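Local coordinates for protein D-glycero-alpha-D-manno-heptose 7-phosphate kinase (Campylobacter jejuni subsp. jejuni, PDB 4N3O) that phosphorylates D-glycero-alpha-D-manno-heptose 7-phosphate at C-1 with ATP, the first step toward the GDP-heptose used in capsule polysaccharide synthesis, at residues K55-S60 with Y66-S71; K93-K98 with L134-G139; K261-K266 with F305-P310. One frame throughout, in Å; residues are numbered along the deposited sequence. Where two conformers were deposited one is given.

Contact 1: K55-S60 with Y66-S71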
loop_
_atom_site.group_PDB
_atom_site.type_symbol
_atom_site.label_atom_id
_atom_site.label_comp_id
_atom_site.label_asym_id
_atom_site.label_seq_id
_atom_site.Cartn_x
_atom_site.Cartn_y
_atom_site.Cartn_z
ATOM N N LYS A 55 20.637 22.295 -20.566
ATOM C CA LYS A 55 21.202 21.147 -19.853
ATOM C C LYS A 55 20.222 19.984 -19.758
ATOM O O LYS A 55 19.011 20.160 -19.776
ATOM C CB LYS A 55 21.665 21.528 -18.439
ATOM C CG LYS A 55 23.132 21.908 -18.300
ATOM C CD LYS A 55 23.557 23.041 -19.219
ATOM C CE LYS A 55 25.023 23.388 -19.007
ATOM N NZ LYS A 55 25.908 22.206 -19.209
ATOM N N ILE A 56 20.782 18.790 -19.670
ATOM C CA ILE A 56 20.012 17.588 -19.515
ATOM C C ILE A 56 20.651 16.820 -18.361
ATOM O O ILE A 56 21.822 16.442 -18.434
ATOM C CB ILE A 56 19.984 16.738 -20.799
ATOM C CG1 ILE A 56 19.130 17.432 -21.872
ATOM C CG2 ILE A 56 19.419 15.363 -20.507
ATOM C CD1 ILE A 56 19.118 16.719 -23.209
ATOM N N ILE A 57 19.870 16.601 -17.305
ATOM C CA ILE A 57 20.334 15.910 -16.114
ATOM C C ILE A 57 19.520 14.645 -15.865
ATOM O O ILE A 57 18.296 14.660 -15.966
ATOM C CB ILE A 57 20.216 16.851 -14.897
ATOM C CG1 ILE A 57 21.098 18.087 -15.132
ATOM C CG2 ILE A 57 20.592 16.136 -13.600
ATOM C CD1 ILE A 57 20.985 19.145 -14.061
ATOM N N PHE A 58 20.213 13.553 -15.579
ATOM C CA PHE A 58 19.586 12.292 -15.251
ATOM C C PHE A 58 20.061 11.988 -13.839
ATOM O O PHE A 58 21.273 11.866 -13.621
ATOM C CB PHE A 58 20.031 11.172 -16.195
ATOM C CG PHE A 58 19.639 11.375 -17.634
ATOM C CD1 PHE A 58 18.323 11.648 -17.981
ATOM C CD2 PHE A 58 20.555 11.165 -18.648
ATOM C CE1 PHE A 58 17.952 11.785 -19.305
ATOM C CE2 PHE A 58 20.190 11.304 -19.978
ATOM C CZ PHE A 58 18.893 11.619 -20.306
ATOM N N ASP A 59 19.120 11.854 -12.894
ATOM C CA ASP A 59 19.439 11.660 -11.478
ATOM C C ASP A 59 18.736 10.446 -10.864
ATOM O O ASP A 59 17.532 10.450 -10.653
ATOM C CB ASP A 59 19.051 12.925 -10.719
ATOM C CG ASP A 59 19.326 12.831 -9.227
ATOM O OD1 ASP A 59 20.190 12.027 -8.804
ATOM O OD2 ASP A 59 18.681 13.591 -8.475
ATOM N N SER A 60 19.525 9.425 -10.556
ATOM C CA SER A 60 19.035 8.165 -10.013
ATOM C C SER A 60 19.842 7.796 -8.759
ATOM O O SER A 60 20.768 6.991 -8.828
ATOM C CB SER A 60 19.170 7.094 -11.103
ATOM O OG SER A 60 18.984 5.785 -10.610
ATOM N N TYR A 66 24.497 9.845 -11.441
ATOM C CA TYR A 66 24.118 11.210 -11.772
ATOM C C TYR A 66 24.855 11.618 -13.056
ATOM O O TYR A 66 26.078 11.545 -13.111
ATOM C CB TYR A 66 24.477 12.155 -10.625
ATOM C CG TYR A 66 24.067 13.590 -10.868
ATOM C CD1 TYR A 66 24.912 14.478 -11.526
ATOM C CD2 TYR A 66 22.832 14.053 -10.443
ATOM C CE1 TYR A 66 24.529 15.789 -11.743
ATOM C CE2 TYR A 66 22.434 15.350 -10.662
ATOM C CZ TYR A 66 23.282 16.213 -11.305
ATOM O OH TYR A 66 22.869 17.506 -11.514
ATOM N N CYS A 67 24.096 12.019 -14.079
ATOM C CA CYS A 67 24.640 12.435 -15.374
ATOM C C CYS A 67 24.231 13.857 -15.727
ATOM O O CYS A 67 23.113 14.296 -15.437
ATOM C CB CYS A 67 24.079 11.585 -16.518
ATOM S SG CYS A 67 24.293 9.805 -16.474
ATOM N N GLU A 68 25.121 14.555 -16.411
ATOM C CA GLU A 68 24.821 15.885 -16.883
ATOM C C GLU A 68 25.424 16.014 -18.276
ATOM O O GLU A 68 26.561 15.627 -18.481
ATOM C CB GLU A 68 25.369 16.933 -15.929
ATOM C CG GLU A 68 24.988 18.351 -16.321
ATOM C CD GLU A 68 25.244 19.356 -15.218
ATOM O OE1 GLU A 68 25.313 20.564 -15.527
ATOM O OE2 GLU A 68 25.374 18.939 -14.046
ATOM N N TYR A 69 24.637 16.515 -19.229
ATOM C CA TYR A 69 25.080 16.688 -20.612
ATOM C C TYR A 69 24.497 17.950 -21.178
ATOM O O TYR A 69 23.597 18.549 -20.595
ATOM C CB TYR A 69 24.590 15.543 -21.512
ATOM C CG TYR A 69 24.883 14.165 -20.993
ATOM C CD1 TYR A 69 26.144 13.587 -21.149
ATOM C CD2 TYR A 69 23.903 13.434 -20.354
ATOM C CE1 TYR A 69 26.414 12.319 -20.663
ATOM C CE2 TYR A 69 24.159 12.165 -19.874
ATOM C CZ TYR A 69 25.415 11.613 -20.020
ATOM O OH TYR A 69 25.653 10.350 -19.522
ATOM N N GLU A 70 25.008 18.330 -22.338
ATOM C CA GLU A 70 24.509 19.471 -23.073
ATOM C C GLU A 70 23.327 19.024 -23.933
ATOM O O GLU A 70 23.356 17.960 -24.545
ATOM C CB GLU A 70 25.607 20.060 -23.965
ATOM C CG GLU A 70 26.648 20.868 -23.208
ATOM C CD GLU A 70 26.082 22.158 -22.635
ATOM O OE1 GLU A 70 25.060 22.657 -23.162
ATOM O OE2 GLU A 70 26.670 22.680 -21.663
ATOM N N SER A 71 22.297 19.857 -23.974
ATOM C CA SER A 71 21.092 19.593 -24.750
ATOM C C SER A 71 21.374 19.438 -26.251
ATOM O O SER A 71 21.770 20.394 -26.909
ATOM C CB SER A 71 20.099 20.734 -24.520
ATOM O OG SER A 71 18.945 20.593 -25.316
#
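I56 and Y69 face each other as an antiparallel hydrogen-bonded pair: I56 N donates to Y69 O, and Y69 N returns to I56 O at 2.9 Å. F58 and C67 repeat the exchange, with C67 N reaching F58 O at 2.9 Å along a nearly straight N-H...O line (173°). I57 and D59, whose amides turn outward, bond instead to the backbone of strand 102-108; just before that strand, S101 OG bonds to K55 O and L100 O to S71 OG. At one end of the ladder K55 NZ forms a salt bridge with E70 OE2 (2.6 Å), arriving from above the carboxylate plane, while E68 OE1 lies 4.1 Å from K55 NZ, too far for a second. D59 looks beyond the hairpin, its OD2 bonded to H105 ND1, and the hydroxyl of Y69 is held by D78 and K85. Apolar contacts are made on each face. I57 CG2, anti to its own amide nitrogen, lies 3.5 Å from Y66 CZ. On the other face F58 CD2 comes 3.9 Å from Y69 CE2, in the plane of the tyrosine ring and at its edge, and Y88 and K85 of helix 82-96 pack there. This is a two-stranded beta hairpin at the margin of the mixed sheet in a GHMP kinase.

Contact 2: K93-K98 with L134-G139; sequences KDFTKK and LNLPLG
F95 and L136 make the central touch, with one leucine methyl over the ring and the other against the phenylalanine's methylene. L136 CD1 sits over one face, 4.3 Å from the ring centroid and 22° off the normal, a CH-pi contact, while L136 CD2 settles 3.7 Å from F95 CB. The L138 and F95 side chains run toward each other, L138 CD2 meeting F95 CZ at 4.0 Å. One residue along, T96 CG2 meets L134 CD1 at 3.9 Å, the two side chains crossing at about a right angle. Farther out, the other face of the F95 ring carries D94 CB. T96 OG1, at chi1 63°, donates to K98 O (3.1 Å) on a lone pair of that carbonyl, a bond consistent with holding the rotamer that points CG2 toward L134. K97, the first residue past the helix and with positive phi, bonds its NZ to K93 O. On the loop side, P137 centres an inverse gamma turn, and I91 of helix 82-96 also touches L134 and L136. Carbon atoms alone, of methyls, a methylene and a ring, bridge the segments, so the join of helix end to loop rests on dispersion and hydrophobic burial; the side-chain hydrogen bonds described lie within 93-98.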
loop_
_atom_site.group_PDB
_atom_site.type_symbol
_atom_site.label_atom_id
_atom_site.label_comp_id
_atom_site.label_asym_id
_atom_site.label_seq_id
_atom_site.Cartn_x
_atom_site.Cartn_y
_atom_site.Cartn_z
ATOM N N LYS A 93 13.748 11.556 -31.801
ATOM C CA LYS A 93 13.727 11.016 -33.154
ATOM C C LYS A 93 12.310 10.897 -33.708
ATOM O O LYS A 93 12.052 11.257 -34.850
ATOM C CB LYS A 93 14.402 9.639 -33.155
ATOM C CG LYS A 93 14.445 8.943 -34.506
ATOM C CD LYS A 93 15.068 7.553 -34.399
ATOM C CE LYS A 93 14.243 6.642 -33.503
ATOM N NZ LYS A 93 14.821 5.279 -33.346
ATOM N N ASP A 94 11.395 10.411 -32.880
ATOM C CA ASP A 94 10.012 10.189 -33.301
ATOM C C ASP A 94 8.949 11.251 -32.977
ATOM O O ASP A 94 7.846 11.164 -33.521
ATOM C CB ASP A 94 9.551 8.822 -32.772
ATOM C CG ASP A 94 10.337 7.667 -33.386
ATOM O OD1 ASP A 94 11.160 7.912 -34.298
ATOM O OD2 ASP A 94 10.119 6.510 -32.969
ATOM N N PHE A 95 9.251 12.256 -32.150
ATOM C CA PHE A 95 8.218 13.256 -31.803
ATOM C C PHE A 95 8.620 14.735 -31.896
ATOM O O PHE A 95 8.117 15.455 -32.753
ATOM C CB PHE A 95 7.633 12.950 -30.404
ATOM C CG PHE A 95 7.024 11.581 -30.297
ATOM C CD1 PHE A 95 5.794 11.310 -30.870
ATOM C CD2 PHE A 95 7.685 10.560 -29.639
ATOM C CE1 PHE A 95 5.239 10.042 -30.800
ATOM C CE2 PHE A 95 7.131 9.287 -29.554
ATOM C CZ PHE A 95 5.908 9.031 -30.138
ATOM N N THR A 96 9.526 15.179 -31.023
ATOM C CA THR A 96 9.918 16.600 -30.951
ATOM C C THR A 96 10.791 17.178 -32.062
ATOM O O THR A 96 10.770 18.383 -32.263
ATOM C CB THR A 96 10.662 16.902 -29.637
ATOM O OG1 THR A 96 11.884 16.148 -29.580
ATOM C CG2 THR A 96 9.782 16.582 -28.440
ATOM N N LYS A 97 11.595 16.342 -32.722
ATOM C CA LYS A 97 12.495 16.761 -33.825
ATOM C C LYS A 97 13.543 17.814 -33.420
ATOM O O LYS A 97 14.251 18.353 -34.273
ATOM C CB LYS A 97 11.690 17.305 -35.017
ATOM C CG LYS A 97 10.497 16.462 -35.425
ATOM C CD LYS A 97 10.891 15.027 -35.717
ATOM C CE LYS A 97 9.674 14.174 -36.019
ATOM N NZ LYS A 97 10.086 12.769 -36.273
ATOM N N LYS A 98 13.646 18.086 -32.126
ATOM C CA LYS A 98 14.567 19.096 -31.623
ATOM C C LYS A 98 15.055 18.720 -30.213
ATOM O O LYS A 98 14.454 17.868 -29.548
ATOM C CB LYS A 98 13.852 20.447 -31.593
ATOM C CG LYS A 98 12.573 20.438 -30.758
ATOM C CD LYS A 98 11.815 21.756 -30.823
ATOM C CE LYS A 98 12.572 22.884 -30.140
ATOM N NZ LYS A 98 11.824 24.171 -30.215
ATOM N N LEU A 134 5.258 16.751 -22.833
ATOM C CA LEU A 134 5.262 17.213 -24.211
ATOM C C LEU A 134 3.927 17.048 -24.921
ATOM O O LEU A 134 3.827 17.366 -26.101
ATOM C CB LEU A 134 6.354 16.465 -24.964
ATOM C CG LEU A 134 7.741 16.632 -24.329
ATOM C CD1 LEU A 134 8.715 15.586 -24.840
ATOM C CD2 LEU A 134 8.261 18.044 -24.579
ATOM N N ASN A 135 2.907 16.554 -24.211
ATOM C CA ASN A 135 1.554 16.387 -24.773
ATOM C C ASN A 135 1.558 15.477 -25.998
ATOM O O ASN A 135 0.871 15.732 -26.980
ATOM C CB ASN A 135 0.965 17.754 -25.139
ATOM C CG ASN A 135 -0.546 17.709 -25.411
ATOM O OD1 ASN A 135 -1.264 16.832 -24.914
ATOM N ND2 ASN A 135 -1.037 18.685 -26.182
ATOM N N LEU A 136 2.340 14.412 -25.941
ATOM C CA LEU A 136 2.438 13.496 -27.066
ATOM C C LEU A 136 1.153 12.706 -27.222
ATOM O O LEU A 136 0.538 12.345 -26.231
ATOM C CB LEU A 136 3.603 12.536 -26.836
ATOM C CG LEU A 136 4.961 13.179 -26.568
ATOM C CD1 LEU A 136 5.999 12.094 -26.343
ATOM C CD2 LEU A 136 5.361 14.084 -27.722
ATOM N N PRO A 137 0.742 12.431 -28.469
ATOM C CA PRO A 137 -0.477 11.653 -28.677
ATOM C C PRO A 137 -0.200 10.167 -28.407
ATOM O O PRO A 137 -0.035 9.383 -29.339
ATOM C CB PRO A 137 -0.806 11.915 -30.156
ATOM C CG PRO A 137 0.520 12.168 -30.805
ATOM C CD PRO A 137 1.388 12.807 -29.745
ATOM N N LEU A 138 -0.159 9.794 -27.129
ATOM C CA LEU A 138 0.175 8.422 -26.724
ATOM C C LEU A 138 -0.757 7.783 -25.710
ATOM O O LEU A 138 -0.737 8.127 -24.538
ATOM C CB LEU A 138 1.590 8.391 -26.130
ATOM C CG LEU A 138 2.767 8.647 -27.075
ATOM C CD1 LEU A 138 4.077 8.664 -26.294
ATOM C CD2 LEU A 138 2.805 7.587 -28.156
ATOM N N GLY A 139 -1.546 6.815 -26.159
ATOM C CA GLY A 139 -2.429 6.100 -25.255
ATOM C C GLY A 139 -1.603 5.156 -24.422
ATOM O O GLY A 139 -0.396 5.034 -24.607
#

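Contact 3: K261-K266 with F305-P310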
loop_
_atom_site.group_PDB
_atom_site.type_symbol
_atom_site.label_atom_id
_atom_site.label_comp_id
_atom_site.label_asym_id
_atom_site.label_seq_id
_atom_site.Cartn_x
_atom_site.Cartn_y
_atom_site.Cartn_z
ATOM N N LYS A 261 -1.503 -25.487 -6.829
ATOM C CA LYS A 261 -0.970 -26.460 -7.772
ATOM C C LYS A 261 0.197 -25.928 -8.610
ATOM O O LYS A 261 1.296 -26.471 -8.541
ATOM C CB LYS A 261 -2.078 -26.988 -8.693
ATOM C CG LYS A 261 -1.597 -28.000 -9.724
ATOM C CD LYS A 261 -0.988 -29.234 -9.064
ATOM C CE LYS A 261 -0.307 -30.141 -10.079
ATOM N NZ LYS A 261 0.857 -29.477 -10.735
ATOM N N SER A 262 -0.039 -24.872 -9.392
ATOM C CA SER A 262 1.003 -24.308 -10.280
ATOM C C SER A 262 2.312 -23.972 -9.556
ATOM O O SER A 262 3.376 -23.891 -10.175
ATOM C CB SER A 262 0.495 -23.055 -10.989
ATOM O OG SER A 262 0.296 -21.992 -10.074
ATOM N N TRP A 263 2.221 -23.778 -8.247
ATOM C CA TRP A 263 3.386 -23.459 -7.431
ATOM C C TRP A 263 4.251 -24.678 -7.098
ATOM O O TRP A 263 5.351 -24.535 -6.558
ATOM C CB TRP A 263 2.913 -22.757 -6.171
ATOM C CG TRP A 263 2.534 -21.325 -6.411
ATOM C CD1 TRP A 263 2.104 -20.759 -7.587
ATOM C CD2 TRP A 263 2.454 -20.304 -5.427
ATOM N NE1 TRP A 263 1.817 -19.432 -7.397
ATOM C CE2 TRP A 263 2.014 -19.128 -6.076
ATOM C CE3 TRP A 263 2.725 -20.260 -4.056
ATOM C CZ2 TRP A 263 1.845 -17.922 -5.398
ATOM C CZ3 TRP A 263 2.564 -19.061 -3.385
ATOM C CH2 TRP A 263 2.124 -17.910 -4.053
ATOM N N ARG A 264 3.747 -25.870 -7.410
ATOM C CA ARG A 264 4.496 -27.110 -7.214
ATOM C C ARG A 264 4.755 -27.663 -8.614
ATOM O O ARG A 264 4.011 -28.516 -9.103
ATOM C CB ARG A 264 3.697 -28.107 -6.374
ATOM C CG ARG A 264 3.274 -27.586 -5.010
ATOM C CD ARG A 264 2.546 -28.664 -4.226
ATOM N NE ARG A 264 1.397 -29.195 -4.967
ATOM C CZ ARG A 264 0.139 -28.759 -4.868
ATOM N NH1 ARG A 264 -0.804 -29.331 -5.612
ATOM N NH2 ARG A 264 -0.192 -27.761 -4.039
ATOM N N SER A 265 5.797 -27.154 -9.266
ATOM C CA SER A 265 6.109 -27.545 -10.642
ATOM C C SER A 265 7.376 -28.375 -10.770
ATOM O O SER A 265 7.339 -29.573 -11.047
ATOM C CB SER A 265 6.269 -26.286 -11.510
ATOM O OG SER A 265 5.111 -25.481 -11.476
ATOM N N LYS A 266 8.491 -27.697 -10.544
ATOM C CA LYS A 266 9.831 -28.238 -10.692
ATOM C C LYS A 266 10.726 -27.025 -10.547
ATOM O O LYS A 266 11.577 -26.969 -9.667
ATOM C CB LYS A 266 10.037 -28.846 -12.086
ATOM C CG LYS A 266 11.498 -29.041 -12.481
ATOM C CD LYS A 266 11.637 -29.298 -13.974
ATOM C CE LYS A 266 13.094 -29.318 -14.423
ATOM N NZ LYS A 266 13.883 -30.417 -13.808
ATOM N N PHE A 305 7.259 -15.500 -1.809
ATOM C CA PHE A 305 5.895 -15.054 -1.728
ATOM C C PHE A 305 5.145 -16.225 -1.138
ATOM O O PHE A 305 5.235 -17.332 -1.652
ATOM C CB PHE A 305 5.445 -14.704 -3.141
ATOM C CG PHE A 305 4.017 -14.371 -3.266
ATOM C CD1 PHE A 305 3.472 -13.324 -2.542
ATOM C CD2 PHE A 305 3.227 -15.031 -4.179
ATOM C CE1 PHE A 305 2.138 -12.985 -2.682
ATOM C CE2 PHE A 305 1.888 -14.700 -4.327
ATOM C CZ PHE A 305 1.343 -13.678 -3.577
ATOM N N PHE A 306 4.458 -16.005 -0.023
ATOM C CA PHE A 306 3.736 -17.100 0.647
ATOM C C PHE A 306 2.233 -16.916 0.736
ATOM O O PHE A 306 1.714 -15.803 0.698
ATOM C CB PHE A 306 4.209 -17.267 2.102
ATOM C CG PHE A 306 5.678 -17.518 2.262
ATOM C CD1 PHE A 306 6.209 -18.765 2.023
ATOM C CD2 PHE A 306 6.514 -16.521 2.732
ATOM C CE1 PHE A 306 7.554 -19.009 2.202
ATOM C CE2 PHE A 306 7.870 -16.759 2.914
ATOM C CZ PHE A 306 8.390 -18.007 2.648
ATOM N N PHE A 307 1.561 -18.051 0.847
ATOM C CA PHE A 307 0.129 -18.140 1.105
ATOM C C PHE A 307 0.030 -18.651 2.538
ATOM O O PHE A 307 0.648 -19.653 2.893
ATOM C CB PHE A 307 -0.576 -19.088 0.156
ATOM C CG PHE A 307 -1.186 -18.414 -1.014
ATOM C CD1 PHE A 307 -0.399 -17.769 -1.945
ATOM C CD2 PHE A 307 -2.562 -18.446 -1.201
ATOM C CE1 PHE A 307 -0.969 -17.140 -3.038
ATOM C CE2 PHE A 307 -3.139 -17.826 -2.287
ATOM C CZ PHE A 307 -2.339 -17.169 -3.208
ATOM N N VAL A 308 -0.729 -17.936 3.353
ATOM C CA VAL A 308 -0.873 -18.259 4.761
ATOM C C VAL A 308 -2.298 -18.055 5.239
ATOM O O VAL A 308 -3.067 -17.283 4.677
ATOM C CB VAL A 308 0.021 -17.340 5.616
ATOM C CG1 VAL A 308 -0.446 -15.893 5.521
ATOM C CG2 VAL A 308 0.037 -17.790 7.068
ATOM N N ASP A 309 -2.650 -18.774 6.278
ATOM C CA ASP A 309 -3.935 -18.595 6.878
ATOM C C ASP A 309 -3.896 -17.201 7.533
ATOM O O ASP A 309 -2.961 -16.884 8.283
ATOM C CB ASP A 309 -4.143 -19.671 7.921
ATOM C CG ASP A 309 -5.406 -19.491 8.692
ATOM O OD1 ASP A 309 -6.411 -19.007 8.131
ATOM O OD2 ASP A 309 -5.390 -19.872 9.874
ATOM N N PRO A 310 -4.886 -16.359 7.241
ATOM C CA PRO A 310 -4.895 -15.030 7.838
ATOM C C PRO A 310 -4.799 -15.021 9.362
ATOM O O PRO A 310 -4.150 -14.157 9.921
ATOM C CB PRO A 310 -6.221 -14.461 7.372
ATOM C CG PRO A 310 -6.437 -15.132 6.041
ATOM C CD PRO A 310 -5.973 -16.536 6.266
#
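W263 sends its indole toward the strand with CG anti to its carbonyl carbon (chi1 -76°), and F305 answers with CG anti to its backbone N (chi1 173°), so that the six-membered ring of the tryptophan reaches both F305 and F307 with its CH2 end. Each phenylalanine side chain crosses the tryptophan at about a right angle, yet the two rings are used differently. The edge of F307 is directed at the face of W263 in an offset edge-to-face pair: the centroids are 5.0 Å apart and the planes almost perpendicular. The carbons concerned are those along one side of F307, CD1 and CE1, which face CH2 and CZ3 of the indole. F305 meets W263 rim to rim, with neither ring over the face of the other; the centroids lie 5.3 Å apart and the planes are inclined by 58°, although the exact fit of this rim contact is doubtful because the two rings are modelled too close. The tryptophan's polar end points elsewhere, since W263 NE1 donates to L17 O of strand 6-21, a bond that satisfies the indole N-H and probably limits rotation of the ring. The surroundings complete a buried setting. Strand 290-296 supplies S292 and K294 against W263, L15 and L17 lie on F305, and T202 touches both phenylalanines. F306 turns the opposite way, to L320 of helix 313-320, as expected for alternating residues of a strand. The outcome is an aromatic cluster linking the turn after helix 252-262 to strand 303-308 of the four-stranded antiparallel sheet. It belongs to the C-terminal region of the GHMP kinase fold, near the nucleotide-binding loop: the side chain of F305 is about 8 Å from that of L116, a probable ATP-binding residue.

The three contacts illustrate how chemistry follows position. Contact 3 is fully buried and wholly aromatic, contact 2 is a surface join of methyls and one ring, and contact 1, partly buried, is the one held by main-chain bonds and a salt bridge. Contacts 1 and 2 share a neighbourhood: strand 65-70 is followed in the chain by helix 82-96, which packs on the hairpin and whose last turn makes contact 2, although their nearest atoms are about 7 Å apart. Contact 3 lies on the opposite side of the chain's centre, about 44 Å from either of the others between centres, and in the C-terminal part of the GHMP kinase fold, whereas contact 2 falls in the N-terminal one.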